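Local coordinates for protein laminin subunit ALPHA-1 (Mus musculus, PDB 2JD4) that forms the C-terminal LG4-5 part of the laminin alpha1 chain, a basement membrane component, and probably helps anchor laminin-111 at cell surfaces, at residues Val47-Arg52 and Gly58-Val63; Ala72-Gln75 and Arg80-Phe83; Gly170-Asn175 and Leu179-Pro184. The protein carries 4 engineered substitutions. All coordinates share one frame; numbering follows the deposited sequence.

All three contacts belong to the first of the two laminin G-like domains. Interaction 1 joins the two sheets of its beta sandwich face to face, through buried side chains and without a hydrogen bond between its segments. Interaction 2 lies within one of those sheets and is mostly buried, with His82 partly exposed. Backbone bonds do the joining there. Strands 58-64 and 71-77 are neighbours in that sheet; Ile60 packs on Leu81 and Tyr61 on Phe83. Interaction 3 ties strand 167-174 of the other sheet to a loop at the domain's margin. Its apolar side chains are buried, but Glu171 is exposed, and waters and a lysine ammonium take part. Strand 167-174 pairs with strand 44-53 of interaction 1.

Interaction 1. Residues Val47-Arg52 and Gly58-Val63; sequences VQLSIR and GLIYYV
Val47, Leu49 and Ile51 point from strand 44-53 into the core and meet Ile60 and Tyr61 of strand 58-64. The segment axes come no closer than 10.3 Å, with their directions 158° apart. This is the spacing of two sheets packed face to face, as in the laminin G sandwich.

Aliphatic contacts fill one end. Ile51 CD1 and Ile60 CD1 meet tip to tip at 4.0 Å. The other branch of Ile60, CG2, touches Leu49 CD2 at 4.0 Å, where the two side chains cross at a slant. Ile60 CG2 lies anti to the backbone N and CG1 beside it (chi1 -58°), which spreads the branches toward two different partners.

Aromatic contacts fill the other end. Val47 and the Tyr61 side chain run past each other in opposite directions. Val47 CG1 lies 3.8 Å from Tyr61 CE2, and Val47 CG2 lies 3.7 Å from Tyr61 OH. Leu49 CD2 sits at the ring edge, 4.4 Å from Tyr61 CD2.

Ile60 and Tyr61 form a classic beta bulge opposite Leu74. The bulge lets two successive residues both turn toward the facing sheet.

No hydrogen bond links the two segments. The buried Tyr61 hydroxyl is hydrogen-bonded to Thr110 OG1 of strand 106-113. The chemistry implies hydrophobic burial, with the one polar side-chain group among the touching residues satisfied from a neighbouring strand.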
ATOM      1  N   VAL A  47      -5.704  10.246 -23.383  1.00 24.32           N
ATOM      2  CA  VAL A  47      -5.899   9.031 -22.612  1.00 23.01           C
ATOM      3  C   VAL A  47      -7.100   9.182 -21.687  1.00 25.45           C
ATOM      4  O   VAL A  47      -7.256  10.198 -21.001  1.00 26.19           O
ATOM      5  CB  VAL A  47      -4.656   8.706 -21.757  1.00 25.43           C
ATOM      6  CG1 VAL A  47      -4.874   7.405 -20.987  1.00 23.96           C
ATOM      7  CG2 VAL A  47      -3.421   8.595 -22.647  1.00 28.59           C
ATOM      8  N   GLN A  48      -7.959   8.173 -21.683  1.00 20.37           N
ATOM      9  CA  GLN A  48      -9.129   8.186 -20.823  1.00 21.55           C
ATOM     10  C   GLN A  48      -9.153   6.861 -20.071  1.00 20.10           C
ATOM     11  O   GLN A  48      -8.964   5.800 -20.667  1.00 17.75           O
ATOM     12  CB  GLN A  48     -10.406   8.350 -21.651  1.00 22.38           C
ATOM     13  CG  GLN A  48     -11.638   8.657 -20.829  1.00 31.71           C
ATOM     14  CD  GLN A  48     -12.872   8.863 -21.691  1.00 38.62           C
ATOM     15  OE1 GLN A  48     -12.836   9.601 -22.678  1.00 41.75           O
ATOM     16  NE2 GLN A  48     -13.973   8.215 -21.319  1.00 38.44           N
ATOM     17  N   LEU A  49      -9.379   6.929 -18.762  1.00 20.82           N
ATOM     18  CA  LEU A  49      -9.413   5.727 -17.930  1.00 20.07           C
ATOM     19  C   LEU A  49     -10.266   5.973 -16.694  1.00 19.75           C
ATOM     20  O   LEU A  49     -10.644   7.100 -16.418  1.00 20.99           O
ATOM     21  CB  LEU A  49      -7.987   5.336 -17.523  1.00 15.92           C
ATOM     22  CG  LEU A  49      -7.127   6.357 -16.769  1.00 20.54           C
ATOM     23  CD1 LEU A  49      -7.445   6.298 -15.277  1.00 18.54           C
ATOM     24  CD2 LEU A  49      -5.657   6.059 -17.001  1.00 18.41           C
ATOM     25  N   SER A  50     -10.592   4.909 -15.968  1.00 21.71           N
ATOM     26  CA  SER A  50     -11.383   5.037 -14.744  1.00 22.43           C
ATOM     27  C   SER A  50     -10.500   4.519 -13.615  1.00 20.18           C
ATOM     28  O   SER A  50      -9.797   3.523 -13.781  1.00 17.08           O
ATOM     29  CB  SER A  50     -12.676   4.216 -14.836  1.00 27.51           C
ATOM     30  OG  SER A  50     -12.398   2.837 -15.017  1.00 32.58           O
ATOM     31  N   ILE A  51     -10.531   5.195 -12.472  1.00 19.76           N
ATOM     32  CA  ILE A  51      -9.692   4.800 -11.357  1.00 18.70           C
ATOM     33  C   ILE A  51     -10.406   4.897 -10.015  1.00 17.62           C
ATOM     34  O   ILE A  51     -11.308   5.712  -9.831  1.00 19.54           O
ATOM     35  CB  ILE A  51      -8.408   5.665 -11.345  1.00 19.51           C
ATOM     36  CG1 ILE A  51      -7.404   5.129 -10.321  1.00 17.01           C
ATOM     37  CG2 ILE A  51      -8.771   7.113 -11.056  1.00 19.99           C
ATOM     38  CD1 ILE A  51      -6.008   5.713 -10.490  1.00 22.46           C
ATOM     39  N   ARG A  52     -10.003   4.035  -9.089  1.00 15.85           N
ATOM     40  CA  ARG A  52     -10.572   3.988  -7.745  1.00 16.57           C
ATOM     41  C   ARG A  52      -9.406   3.743  -6.786  1.00 15.98           C
ATOM     42  O   ARG A  52      -8.683   2.754  -6.930  1.00 13.20           O
ATOM     43  CB  ARG A  52     -11.578   2.845  -7.640  1.00 15.69           C
ATOM     44  CG  ARG A  52     -12.164   2.686  -6.263  1.00 19.48           C
ATOM     45  CD  ARG A  52     -12.017   1.248  -5.822  1.00 29.33           C
ATOM     46  NE  ARG A  52     -13.233   0.495  -6.031  1.00 26.33           N
ATOM     47  CZ  ARG A  52     -13.322  -0.822  -5.910  1.00 24.91           C
ATOM     48  NH1 ARG A  52     -12.255  -1.544  -5.587  1.00 21.72           N
ATOM     49  NH2 ARG A  52     -14.488  -1.412  -6.106  1.00 19.19           N
ATOM     50  N   GLY A  58       1.488   7.623  -6.505  1.00 15.33           N
ATOM     51  CA  GLY A  58       1.769   6.511  -7.399  1.00 15.21           C
ATOM     52  C   GLY A  58       1.745   6.859  -8.882  1.00 16.37           C
ATOM     53  O   GLY A  58       1.114   7.842  -9.289  1.00 14.75           O
ATOM     54  N   LEU A  59       2.435   6.054  -9.689  1.00 14.13           N
ATOM     55  CA  LEU A  59       2.481   6.262 -11.139  1.00 15.81           C
ATOM     56  C   LEU A  59       1.307   5.519 -11.784  1.00 17.19           C
ATOM     57  O   LEU A  59       1.114   4.333 -11.535  1.00 14.22           O
ATOM     58  CB  LEU A  59       3.820   5.756 -11.703  1.00 14.49           C
ATOM     59  CG  LEU A  59       4.070   5.947 -13.207  1.00 24.12           C
ATOM     60  CD1 LEU A  59       5.566   6.049 -13.487  1.00 19.10           C
ATOM     61  CD2 LEU A  59       3.455   4.787 -13.984  1.00 20.25           C
ATOM     62  N   ILE A  60       0.526   6.220 -12.607  1.00 15.46           N
ATOM     63  CA  ILE A  60      -0.640   5.621 -13.255  1.00 15.42           C
ATOM     64  C   ILE A  60      -0.325   5.115 -14.671  1.00 19.52           C
ATOM     65  O   ILE A  60      -0.731   4.005 -15.034  1.00 17.49           O
ATOM     66  CB  ILE A  60      -1.814   6.617 -13.260  1.00 16.78           C
ATOM     67  CG1 ILE A  60      -2.141   7.015 -11.811  1.00 19.41           C
ATOM     68  CG2 ILE A  60      -3.024   5.991 -13.952  1.00 16.43           C
ATOM     69  CD1 ILE A  60      -3.100   8.204 -11.658  1.00 14.04           C
ATOM     70  N   TYR A  61       0.375   5.920 -15.478  1.00 17.44           N
ATOM     71  CA  TYR A  61       0.808   5.469 -16.807  1.00 16.63           C
ATOM     72  C   TYR A  61       2.062   6.207 -17.255  1.00 19.64           C
ATOM     73  O   TYR A  61       2.327   7.333 -16.814  1.00 16.61           O
ATOM     74  CB  TYR A  61      -0.306   5.588 -17.868  1.00 16.07           C
ATOM     75  CG  TYR A  61      -0.550   6.951 -18.484  1.00 19.07           C
ATOM     76  CD1 TYR A  61       0.391   7.545 -19.327  1.00 22.19           C
ATOM     77  CD2 TYR A  61      -1.752   7.620 -18.272  1.00 18.82           C
ATOM     78  CE1 TYR A  61       0.133   8.767 -19.943  1.00 20.39           C
ATOM     79  CE2 TYR A  61      -2.018   8.844 -18.882  1.00 22.12           C
ATOM     80  CZ  TYR A  61      -1.068   9.409 -19.718  1.00 19.43           C
ATOM     81  OH  TYR A  61      -1.330  10.615 -20.328  1.00 21.61           O
ATOM     82  N   TYR A  62       2.827   5.562 -18.132  1.00 16.15           N
ATOM     83  CA  TYR A  62       4.071   6.119 -18.643  1.00 20.32           C
ATOM     84  C   TYR A  62       4.392   5.610 -20.053  1.00 22.07           C
ATOM     85  O   TYR A  62       4.179   4.435 -20.364  1.00 21.87           O
ATOM     86  CB  TYR A  62       5.202   5.736 -17.683  1.00 17.30           C
ATOM     87  CG  TYR A  62       6.606   6.079 -18.124  1.00 23.63           C
ATOM     88  CD1 TYR A  62       7.120   7.369 -17.969  1.00 21.68           C
ATOM     89  CD2 TYR A  62       7.441   5.099 -18.657  1.00 24.45           C
ATOM     90  CE1 TYR A  62       8.428   7.666 -18.331  1.00 20.43           C
ATOM     91  CE2 TYR A  62       8.752   5.387 -19.025  1.00 23.79           C
ATOM     92  CZ  TYR A  62       9.239   6.669 -18.858  1.00 21.36           C
ATOM     93  OH  TYR A  62      10.535   6.950 -19.216  1.00 25.63           O
ATOM     94  N   VAL A  63       4.884   6.513 -20.899  1.00 19.27           N
ATOM     95  CA  VAL A  63       5.308   6.186 -22.263  1.00 19.11           C
ATOM     96  C   VAL A  63       6.569   7.007 -22.494  1.00 22.58           C
ATOM     97  O   VAL A  63       6.679   8.131 -21.998  1.00 20.68           O
ATOM     98  CB  VAL A  63       4.257   6.561 -23.343  1.00 21.60           C
ATOM     99  CG1 VAL A  63       3.053   5.642 -23.239  1.00 22.50           C
ATOM    100  CG2 VAL A  63       3.846   8.015 -23.202  1.00 24.93           C
TER

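Interaction 2. Residues Ala72-Gln75 and Arg80-Phe83; sequences ATLQ and RLHF
The beta hairpin of strands 71-77 and 80-86 lies in one sheet of the laminin G sandwich. Its strands run antiparallel. Gln75 and His82 form a hydrogen-bonded pair. Gln75 N gives a bond of 3.0 Å to His82 O, with 170° at the hydrogen. His82 N returns one of 3.0 Å to Gln75 O, bent to 152°.

Leu74 and Phe83 form the next, non-hydrogen-bonded pair. Phe83 CA makes a CA-H...O contact of 3.5 Å with Thr73 O, which also lies at the edge of the Phe83 ring. The side chain of Leu74 leans over the partner strand. With CG anti to the backbone N (chi1 174°), its CD1 lies 3.6 Å from His82 O and 4.2 Å from Phe83 CB. Leu74, Leu81 and Phe83 all pack on Met119 of the facing sheet.

The side chains of Gln75 and His82 point to the other face. A water gives a proton to Gln75 OE1 at 2.9 Å and another, weakly, to His82 O. Gln75 NE2 bonds to the carbonyls of Ile158 and Ile161, and His82 ND1 to Ser95 OG. The hairpin thus divides its chemistry: apolar groups face the core, while the Gln75 amide and His82 ND1 find polar partners on the reverse side.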
ATOM      1  N   ALA A  72       5.817  10.950 -21.533  1.00 20.92           N
ATOM      2  CA  ALA A  72       4.515  11.437 -21.094  1.00 20.44           C
ATOM      3  C   ALA A  72       4.121  10.555 -19.912  1.00 20.49           C
ATOM      4  O   ALA A  72       4.274   9.334 -19.975  1.00 20.66           O
ATOM      5  CB  ALA A  72       3.486  11.317 -22.208  1.00 21.87           C
ATOM      6  N   THR A  73       3.622  11.166 -18.842  1.00 19.27           N
ATOM      7  CA  THR A  73       3.236  10.404 -17.659  1.00 17.61           C
ATOM      8  C   THR A  73       2.112  11.061 -16.859  1.00 18.28           C
ATOM      9  O   THR A  73       1.883  12.273 -16.952  1.00 17.01           O
ATOM     10  CB  THR A  73       4.463  10.194 -16.728  1.00 20.32           C
ATOM     11  OG1 THR A  73       4.086   9.412 -15.589  1.00 18.92           O
ATOM     12  CG2 THR A  73       5.010  11.536 -16.253  1.00 19.38           C
ATOM     13  N   LEU A  74       1.388  10.235 -16.107  1.00 15.67           N
ATOM     14  CA  LEU A  74       0.306  10.683 -15.237  1.00 16.31           C
ATOM     15  C   LEU A  74       0.628  10.064 -13.881  1.00 19.31           C
ATOM     16  O   LEU A  74       0.719   8.837 -13.753  1.00 18.68           O
ATOM     17  CB  LEU A  74      -1.059  10.180 -15.728  1.00 16.44           C
ATOM     18  CG  LEU A  74      -2.242  10.486 -14.793  1.00 15.07           C
ATOM     19  CD1 LEU A  74      -2.496  11.988 -14.759  1.00 19.89           C
ATOM     20  CD2 LEU A  74      -3.498   9.759 -15.252  1.00 13.48           C
ATOM     21  N   GLN A  75       0.818  10.915 -12.878  1.00 19.91           N
ATOM     22  CA  GLN A  75       1.160  10.464 -11.529  1.00 17.08           C
ATOM     23  C   GLN A  75       0.248  11.093 -10.488  1.00 18.70           C
ATOM     24  O   GLN A  75      -0.292  12.181 -10.695  1.00 20.36           O
ATOM     25  CB  GLN A  75       2.612  10.842 -11.205  1.00 18.49           C
ATOM     26  CG  GLN A  75       3.652  10.218 -12.116  1.00 16.59           C
ATOM     27  CD  GLN A  75       4.969  10.989 -12.116  1.00 22.77           C
ATOM     28  OE1 GLN A  75       4.998  12.171 -12.445  1.00 22.23           O
ATOM     29  NE2 GLN A  75       6.059  10.320 -11.751  1.00 20.43           N
ATOM     30  N   ARG A  80      -3.538  14.112  -5.372  1.00 22.52           N
ATOM     31  CA  ARG A  80      -3.956  14.831  -6.577  1.00 23.67           C
ATOM     32  C   ARG A  80      -3.182  14.449  -7.840  1.00 20.77           C
ATOM     33  O   ARG A  80      -2.039  13.996  -7.774  1.00 18.03           O
ATOM     34  CB  ARG A  80      -3.868  16.342  -6.341  1.00 26.84           C
ATOM     35  CG  ARG A  80      -4.858  16.845  -5.294  1.00 32.93           C
ATOM     36  CD  ARG A  80      -4.935  18.369  -5.266  1.00 36.93           C
ATOM     37  NE  ARG A  80      -6.081  18.840  -4.486  1.00 42.66           N
ATOM     38  CZ  ARG A  80      -6.198  18.718  -3.166  1.00 43.45           C
ATOM     39  NH1 ARG A  80      -5.238  18.141  -2.457  1.00 46.54           N
ATOM     40  NH2 ARG A  80      -7.287  19.162  -2.553  1.00 44.02           N
ATOM     41  N   LEU A  81      -3.815  14.669  -8.992  1.00 21.30           N
ATOM     42  CA  LEU A  81      -3.242  14.320 -10.290  1.00 18.98           C
ATOM     43  C   LEU A  81      -2.340  15.346 -10.971  1.00 20.24           C
ATOM     44  O   LEU A  81      -2.618  16.549 -10.959  1.00 22.38           O
ATOM     45  CB  LEU A  81      -4.373  13.941 -11.250  1.00 18.92           C
ATOM     46  CG  LEU A  81      -5.223  12.735 -10.839  1.00 20.98           C
ATOM     47  CD1 LEU A  81      -6.423  12.583 -11.779  1.00 24.44           C
ATOM     48  CD2 LEU A  81      -4.354  11.488 -10.864  1.00 20.59           C
ATOM     49  N   HIS A  82      -1.268  14.841 -11.582  1.00 19.62           N
ATOM     50  CA  HIS A  82      -0.291  15.648 -12.319  1.00 24.18           C
ATOM     51  C   HIS A  82       0.014  14.961 -13.657  1.00 23.50           C
ATOM     52  O   HIS A  82       0.384  13.787 -13.685  1.00 21.46           O
ATOM     53  CB  HIS A  82       1.006  15.786 -11.510  1.00 25.23           C
ATOM     54  CG  HIS A  82       0.815  16.435 -10.176  1.00 30.11           C
ATOM     55  ND1 HIS A  82       0.786  17.803 -10.010  1.00 32.50           N
ATOM     56  CD2 HIS A  82       0.609  15.903  -8.947  1.00 32.01           C
ATOM     57  CE1 HIS A  82       0.570  18.086  -8.737  1.00 34.79           C
ATOM     58  NE2 HIS A  82       0.457  16.951  -8.071  1.00 33.87           N
ATOM     59  N   PHE A  83      -0.144  15.704 -14.751  1.00 21.12           N
ATOM     60  CA  PHE A  83       0.099  15.210 -16.109  1.00 20.12           C
ATOM     61  C   PHE A  83       1.240  16.012 -16.726  1.00 21.65           C
ATOM     62  O   PHE A  83       1.165  17.239 -16.795  1.00 20.66           O
ATOM     63  CB  PHE A  83      -1.186  15.378 -16.949  1.00 18.40           C
ATOM     64  CG  PHE A  83      -1.000  15.183 -18.439  1.00 17.58           C
ATOM     65  CD1 PHE A  83      -0.303  14.088 -18.945  1.00 16.33           C
ATOM     66  CD2 PHE A  83      -1.582  16.077 -19.343  1.00 16.13           C
ATOM     67  CE1 PHE A  83      -0.189  13.881 -20.338  1.00 19.31           C
ATOM     68  CE2 PHE A  83      -1.475  15.879 -20.724  1.00 16.12           C
ATOM     69  CZ  PHE A  83      -0.778  14.780 -21.224  1.00 16.43           C
TER
HETATM   70  O   HOH W   1       3.284  14.023 -13.790  1.00 36.18           O

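Interaction 3. Residues Gly170-Asn175 and Leu179-Pro184; sequences GEIMVN and LDKDRP
Lys181 reaches back from its loop to Gly170 on strand 167-174. Its chain is bent at chi3 (67°), which helps bring NZ over the carbonyl. The bond from Lys181 NZ to Gly170 O is 2.7 Å. The donor stands above the carbonyl plane, 41° out of it. On the way, Lys181 CD passes 4.1 Å from Ile172 CG2, the two side chains crossing at about a right angle.

The backbone supplies a straighter bond. Leu179 N donates to Ile172 O at 3.0 Å, with 171° at the hydrogen.

Two waters bridge the segments. One accepts from Ile172 N at 2.8 Å and lies within donating distance of Leu179 O and Glu171 OE1. The second accepts from Lys181 N and donates to Glu171 OE1, 3.0 Å away. The Glu171 carboxylate thus meets the loop through water.

Below the polar layer, Leu179 CD2 packs on Val174 CG2 at 3.9 Å. Leu34 and Leu36 also touch Leu179. The type I turn from Asp180 to Arg183 closes with the bond from Arg183 N to Asp180 O. Asp180 OD1 accepts a weak bond from Asp182 N, and Asp180 OD2 makes a long salt bridge with Arg183 NE.

With an alanine in place of this lysine, Gly170 O would probably be left without this donor and Ile172 CG2 without part of its packing. Two direct hydrogen bonds join these segments, and water bridges and lysine methylenes complete the contact.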
ATOM      1  N   GLY A 170      -9.863   0.402 -14.432  1.00 16.65           N
ATOM      2  CA  GLY A 170     -10.737  -0.285 -15.357  1.00 16.77           C
ATOM      3  C   GLY A 170     -10.187  -0.206 -16.766  1.00 17.99           C
ATOM      4  O   GLY A 170      -8.982  -0.349 -16.987  1.00 16.69           O
ATOM      5  N   GLU A 171     -11.071   0.048 -17.722  1.00 17.79           N
ATOM      6  CA  GLU A 171     -10.674   0.136 -19.118  1.00 18.25           C
ATOM      7  C   GLU A 171      -9.919   1.442 -19.397  1.00 16.98           C
ATOM      8  O   GLU A 171     -10.101   2.437 -18.700  1.00 18.69           O
ATOM      9  CB  GLU A 171     -11.915   0.053 -20.019  1.00 21.68           C
ATOM     10  CG  GLU A 171     -12.760  -1.217 -19.849  1.00 24.94           C
ATOM     11  CD  GLU A 171     -11.964  -2.497 -20.028  1.00 30.18           C
ATOM     12  OE1 GLU A 171     -11.013  -2.505 -20.839  1.00 32.77           O
ATOM     13  OE2 GLU A 171     -12.295  -3.506 -19.367  1.00 35.53           O
ATOM     14  N   ILE A 172      -9.075   1.425 -20.420  1.00 19.83           N
ATOM     15  CA  ILE A 172      -8.309   2.607 -20.800  1.00 19.45           C
ATOM     16  C   ILE A 172      -8.306   2.776 -22.317  1.00 23.39           C
ATOM     17  O   ILE A 172      -8.184   1.803 -23.070  1.00 23.30           O
ATOM     18  CB  ILE A 172      -6.853   2.528 -20.265  1.00 18.65           C
ATOM     19  CG1 ILE A 172      -6.032   3.711 -20.788  1.00 18.84           C
ATOM     20  CG2 ILE A 172      -6.226   1.196 -20.648  1.00 23.32           C
ATOM     21  CD1 ILE A 172      -4.593   3.757 -20.265  1.00 24.61           C
ATOM     22  N   MET A 173      -8.466   4.020 -22.757  1.00 21.30           N
ATOM     23  CA  MET A 173      -8.492   4.348 -24.174  1.00 21.21           C
ATOM     24  C   MET A 173      -7.377   5.323 -24.531  1.00 20.25           C
ATOM     25  O   MET A 173      -7.050   6.214 -23.749  1.00 18.54           O
ATOM     26  CB  MET A 173      -9.814   5.015 -24.535  1.00 23.38           C
ATOM     27  CG  MET A 173     -11.048   4.181 -24.322  1.00 31.57           C
ATOM     28  SD  MET A 173     -12.491   5.200 -24.677  1.00 45.14           S
ATOM     29  CE  MET A 173     -12.032   5.885 -26.273  1.00 27.24           C
ATOM     30  N   VAL A 174      -6.806   5.152 -25.718  1.00 20.03           N
ATOM     31  CA  VAL A 174      -5.758   6.039 -26.208  1.00 17.46           C
ATOM     32  C   VAL A 174      -6.217   6.495 -27.596  1.00 22.14           C
ATOM     33  O   VAL A 174      -6.466   5.665 -28.471  1.00 20.65           O
ATOM     34  CB  VAL A 174      -4.401   5.318 -26.320  1.00 19.10           C
ATOM     35  CG1 VAL A 174      -3.382   6.238 -26.971  1.00 21.79           C
ATOM     36  CG2 VAL A 174      -3.905   4.912 -24.935  1.00 16.82           C
ATOM     37  N   ASN A 175      -6.356   7.808 -27.785  1.00 19.46           N
ATOM     38  CA  ASN A 175      -6.814   8.357 -29.060  1.00 23.07           C
ATOM     39  C   ASN A 175      -8.054   7.638 -29.617  1.00 24.47           C
ATOM     40  O   ASN A 175      -8.087   7.231 -30.786  1.00 22.39           O
ATOM     41  CB  ASN A 175      -5.671   8.334 -30.093  1.00 21.11           C
ATOM     42  CG  ASN A 175      -4.553   9.307 -29.741  1.00 28.93           C
ATOM     43  OD1 ASN A 175      -4.519   9.847 -28.633  1.00 27.98           O
ATOM     44  ND2 ASN A 175      -3.627   9.529 -30.680  1.00 23.32           N
ATOM     45  N   LEU A 179      -7.774  -0.103 -25.292  1.00 26.44           N
ATOM     46  CA  LEU A 179      -6.661  -1.055 -25.266  1.00 26.45           C
ATOM     47  C   LEU A 179      -7.107  -2.396 -24.679  1.00 28.41           C
ATOM     48  O   LEU A 179      -7.918  -2.441 -23.753  1.00 27.65           O
ATOM     49  CB  LEU A 179      -5.500  -0.480 -24.443  1.00 28.73           C
ATOM     50  CG  LEU A 179      -4.335   0.217 -25.167  1.00 34.53           C
ATOM     51  CD1 LEU A 179      -4.839   1.056 -26.323  1.00 31.74           C
ATOM     52  CD2 LEU A 179      -3.555   1.069 -24.171  1.00 33.24           C
ATOM     53  N   ASP A 180      -6.593  -3.495 -25.221  1.00 27.74           N
ATOM     54  CA  ASP A 180      -6.976  -4.804 -24.697  1.00 29.56           C
ATOM     55  C   ASP A 180      -6.068  -5.132 -23.519  1.00 24.31           C
ATOM     56  O   ASP A 180      -4.973  -5.640 -23.705  1.00 21.16           O
ATOM     57  CB  ASP A 180      -6.836  -5.886 -25.770  1.00 34.18           C
ATOM     58  CG  ASP A 180      -7.681  -7.115 -25.469  1.00 40.35           C
ATOM     59  OD1 ASP A 180      -7.766  -7.511 -24.283  1.00 36.67           O
ATOM     60  OD2 ASP A 180      -8.257  -7.687 -26.422  1.00 42.27           O
ATOM     61  N   LYS A 181      -6.525  -4.833 -22.309  1.00 25.58           N
ATOM     62  CA  LYS A 181      -5.726  -5.089 -21.114  1.00 26.48           C
ATOM     63  C   LYS A 181      -5.565  -6.573 -20.847  1.00 28.99           C
ATOM     64  O   LYS A 181      -4.714  -6.970 -20.053  1.00 31.21           O
ATOM     65  CB  LYS A 181      -6.361  -4.431 -19.893  1.00 30.23           C
ATOM     66  CG  LYS A 181      -6.456  -2.923 -19.979  1.00 32.39           C
ATOM     67  CD  LYS A 181      -7.237  -2.378 -18.802  1.00 33.99           C
ATOM     68  CE  LYS A 181      -6.488  -2.572 -17.502  1.00 33.10           C
ATOM     69  NZ  LYS A 181      -7.403  -2.424 -16.334  1.00 38.72           N
ATOM     70  N   ASP A 182      -6.382  -7.384 -21.513  1.00 27.78           N
ATOM     71  CA  ASP A 182      -6.339  -8.831 -21.350  1.00 32.42           C
ATOM     72  C   ASP A 182      -5.195  -9.467 -22.124  1.00 30.09           C
ATOM     73  O   ASP A 182      -4.882 -10.639 -21.918  1.00 32.04           O
ATOM     74  CB  ASP A 182      -7.657  -9.462 -21.808  1.00 35.18           C
ATOM     75  CG  ASP A 182      -8.831  -9.041 -20.955  1.00 43.99           C
ATOM     76  OD1 ASP A 182      -8.768  -9.237 -19.722  1.00 46.82           O
ATOM     77  OD2 ASP A 182      -9.817  -8.516 -21.517  1.00 47.14           O
ATOM     78  N   ARG A 183      -4.572  -8.699 -23.015  1.00 28.12           N
ATOM     79  CA  ARG A 183      -3.464  -9.215 -23.808  1.00 28.99           C
ATOM     80  C   ARG A 183      -2.180  -8.385 -23.680  1.00 28.42           C
ATOM     81  O   ARG A 183      -1.663  -7.854 -24.665  1.00 26.23           O
ATOM     82  CB  ARG A 183      -3.883  -9.322 -25.274  1.00 33.32           C
ATOM     83  CG  ARG A 183      -5.008 -10.321 -25.487  1.00 37.29           C
ATOM     84  CD  ARG A 183      -5.123 -10.753 -26.934  1.00 41.78           C
ATOM     85  NE  ARG A 183      -5.532  -9.666 -27.815  1.00 46.46           N
ATOM     86  CZ  ARG A 183      -5.740  -9.811 -29.118  1.00 50.31           C
ATOM     87  NH1 ARG A 183      -5.578 -10.999 -29.687  1.00 49.18           N
ATOM     88  NH2 ARG A 183      -6.107  -8.769 -29.854  1.00 53.03           N
ATOM     89  N   PRO A 184      -1.649  -8.276 -22.455  1.00 26.29           N
ATOM     90  CA  PRO A 184      -0.425  -7.508 -22.204  1.00 27.09           C
ATOM     91  C   PRO A 184       0.827  -8.189 -22.753  1.00 26.71           C
ATOM     92  O   PRO A 184       0.869  -9.412 -22.883  1.00 24.52           O
ATOM     93  CB  PRO A 184      -0.400  -7.397 -20.683  1.00 23.57           C
ATOM     94  CG  PRO A 184      -1.009  -8.701 -20.252  1.00 23.88           C
ATOM     95  CD  PRO A 184      -2.188  -8.829 -21.198  1.00 24.64           C
TER
HETATM   96  O   HOH W   2      -8.853  -1.056 -21.666  1.00 26.49           O
HETATM   97  O   HOH W   3      -9.468  -4.886 -21.895  1.00 31.78           O